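Local coordinates for GTP pyrophosphokinase (Chlorobaculum tepidum, PDB 3IBW), which transfers pyrophosphate from ATP to GTP in making the alarmone (p)ppGpp, the crystallised fragment being its ACT domain, which is probably regulatory, at the interface of chains A and B. Numbering follows the deposited sequence. Chains: chain A/B, GTP pyrophosphokinase.

The interface of chains A and B. Residues chain A 23-24, 26-27, 29, 33, 36; chain B 20, 23-24, 27.
A:Thr23 and B:Thr23 meet with different first torsions, and their methyls take different directions. In A:Thr23, CG2 stands anti to the backbone N (OG1 at chi1 -61°), placing the methyl across the interface, where it meets B:Thr23 O at 3.6 Å. B:Thr23 instead sets OG1 between its backbone N and carbonyl carbon (chi1 57°), where the hydroxyl can reach back along its own helix to B:Asn20 O at 3.0 Å, from above the carbonyl plane. Its methyl CG2 is thereby sent toward the sheet of chain A, 3.8 Å from A:Ile36 CD1. Threonine suits this place because one branch serves the helix while the other packs. Helix 18-28 of each chain lies against its twin, in a two-fold interface that may be how these ACT domains pair.

Glycine and serine let the backbones come close. A:Gly24, with no side chain, lets B:Ser27 CB rest 3.7 Å from its CA, with OG at 3.4 Å from the same CA; A:Ser27 CB packs likewise on B:Gly24. B:Ser27 OG makes two bonds of 3.0 Å, to B:Thr23 O and, from above the carbonyl plane, to B:Gly24 O, which probably limit its rotation, and A:Ser27 OG likewise turns to A:Gly24 O. An alanine in place of B:Ser27 would probably leave those two carbonyls without their hydroxyl partner and open a small gap where OG had stood against A:Gly24 CA. No hydrogen bond crosses this patch; shape and apolar packing carry it. Beside the helix pair, the short polar side chain of B:Asn20 (chi1 -59°) fits between A:Ser27 O and strand 32-41, its amide oxygen OD1 lying 3.3 Å from the terminal methyl CD1 of A:Ile33.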
loop_
_atom_site.group_PDB
_atom_site.type_symbol
_atom_site.label_atom_id
_atom_site.label_comp_id
_atom_site.label_asym_id
_atom_site.label_seq_id
_atom_site.Cartn_x
_atom_site.Cartn_y
_atom_site.Cartn_z
ATOM N N THR A 23 4.850 -1.634 -2.626
ATOM C CA THR A 23 4.069 -1.482 -1.413
ATOM C C THR A 23 5.002 -1.704 -0.211
ATOM O O THR A 23 4.863 -1.041 0.814
ATOM C CB THR A 23 2.891 -2.480 -1.384
ATOM O OG1 THR A 23 2.019 -2.221 -2.497
ATOM C CG2 THR A 23 2.095 -2.326 -0.094
ATOM N N GLY A 24 5.959 -2.621 -0.350
ATOM C CA GLY A 24 6.904 -2.883 0.727
ATOM C C GLY A 24 7.820 -1.695 1.001
ATOM O O GLY A 24 8.103 -1.371 2.156
ATOM N N ILE A 26 7.168 1.443 0.391
ATOM C CA ILE A 26 6.338 2.477 1.000
ATOM C C ILE A 26 6.107 2.198 2.491
ATOM O O ILE A 26 6.191 3.103 3.320
ATOM C CB ILE A 26 4.971 2.570 0.286
ATOM C CG1 ILE A 26 5.164 3.130 -1.128
ATOM C CG2 ILE A 26 4.012 3.451 1.089
ATOM C CD1 ILE A 26 3.932 3.023 -2.000
ATOM N N SER A 27 5.824 0.943 2.829
ATOM C CA SER A 27 5.578 0.579 4.218
ATOM C C SER A 27 6.811 0.845 5.081
ATOM O O SER A 27 6.687 1.251 6.237
ATOM C CB SER A 27 5.158 -0.898 4.319
ATOM O OG SER A 27 6.223 -1.781 4.019
ATOM N N PHE A 29 8.900 3.199 4.720
ATOM C CA PHE A 29 9.115 4.641 4.856
ATOM C C PHE A 29 8.887 5.092 6.304
ATOM O O PHE A 29 8.014 4.569 7.004
ATOM C CB PHE A 29 8.099 5.436 4.035
ATOM C CG PHE A 29 8.403 5.513 2.577
ATOM C CD1 PHE A 29 9.669 5.210 2.108
ATOM C CD2 PHE A 29 7.433 5.944 1.671
ATOM C CE1 PHE A 29 9.972 5.301 0.754
ATOM C CE2 PHE A 29 7.726 6.041 0.311
ATOM C CZ PHE A 29 9.002 5.726 -0.144
ATOM N N ILE A 33 1.332 7.639 6.479
ATOM C CA ILE A 33 0.620 7.466 5.218
ATOM C C ILE A 33 -0.840 7.847 5.389
ATOM O O ILE A 33 -1.501 7.406 6.333
ATOM C CB ILE A 33 0.729 5.995 4.719
ATOM C CG1 ILE A 33 2.200 5.652 4.442
ATOM C CG2 ILE A 33 -0.127 5.796 3.465
ATOM C CD1 ILE A 33 2.469 4.154 4.342
ATOM N N ILE A 36 -3.481 5.670 -0.209
ATOM C CA ILE A 36 -2.780 4.915 -1.236
ATOM C C ILE A 36 -3.848 4.460 -2.220
ATOM O O ILE A 36 -4.851 3.860 -1.819
ATOM C CB ILE A 36 -2.065 3.637 -0.735
ATOM C CG1 ILE A 36 -0.886 4.009 0.159
ATOM C CG2 ILE A 36 -1.587 2.806 -1.956
ATOM C CD1 ILE A 36 -0.239 2.804 0.845
ATOM N N ASN B 20 1.360 1.601 8.020
ATOM C CA ASN B 20 2.645 1.000 7.695
ATOM C C ASN B 20 2.633 -0.489 8.009
ATOM O O ASN B 20 3.201 -1.293 7.268
ATOM C CB ASN B 20 3.764 1.672 8.492
ATOM C CG ASN B 20 3.857 3.160 8.233
ATOM O OD1 ASN B 20 4.203 3.594 7.134
ATOM N ND2 ASN B 20 3.538 3.952 9.246
ATOM N N THR B 23 0.289 -2.281 5.326
ATOM C CA THR B 23 0.944 -2.369 4.022
ATOM C C THR B 23 2.129 -3.329 4.084
ATOM O O THR B 23 2.422 -4.024 3.108
ATOM C CB THR B 23 1.415 -0.981 3.531
ATOM O OG1 THR B 23 2.286 -0.400 4.505
ATOM C CG2 THR B 23 0.213 -0.060 3.310
ATOM N N GLY B 24 2.800 -3.367 5.235
ATOM C CA GLY B 24 3.931 -4.261 5.415
ATOM C C GLY B 24 3.494 -5.716 5.344
ATOM O O GLY B 24 4.127 -6.531 4.669
ATOM N N SER B 27 2.326 -6.626 1.652
ATOM C CA SER B 27 3.415 -6.715 0.694
ATOM C C SER B 27 4.316 -7.919 0.905
ATOM O O SER B 27 4.781 -8.518 -0.061
ATOM C CB SER B 27 4.262 -5.444 0.732
ATOM O OG SER B 27 4.868 -5.276 1.999
#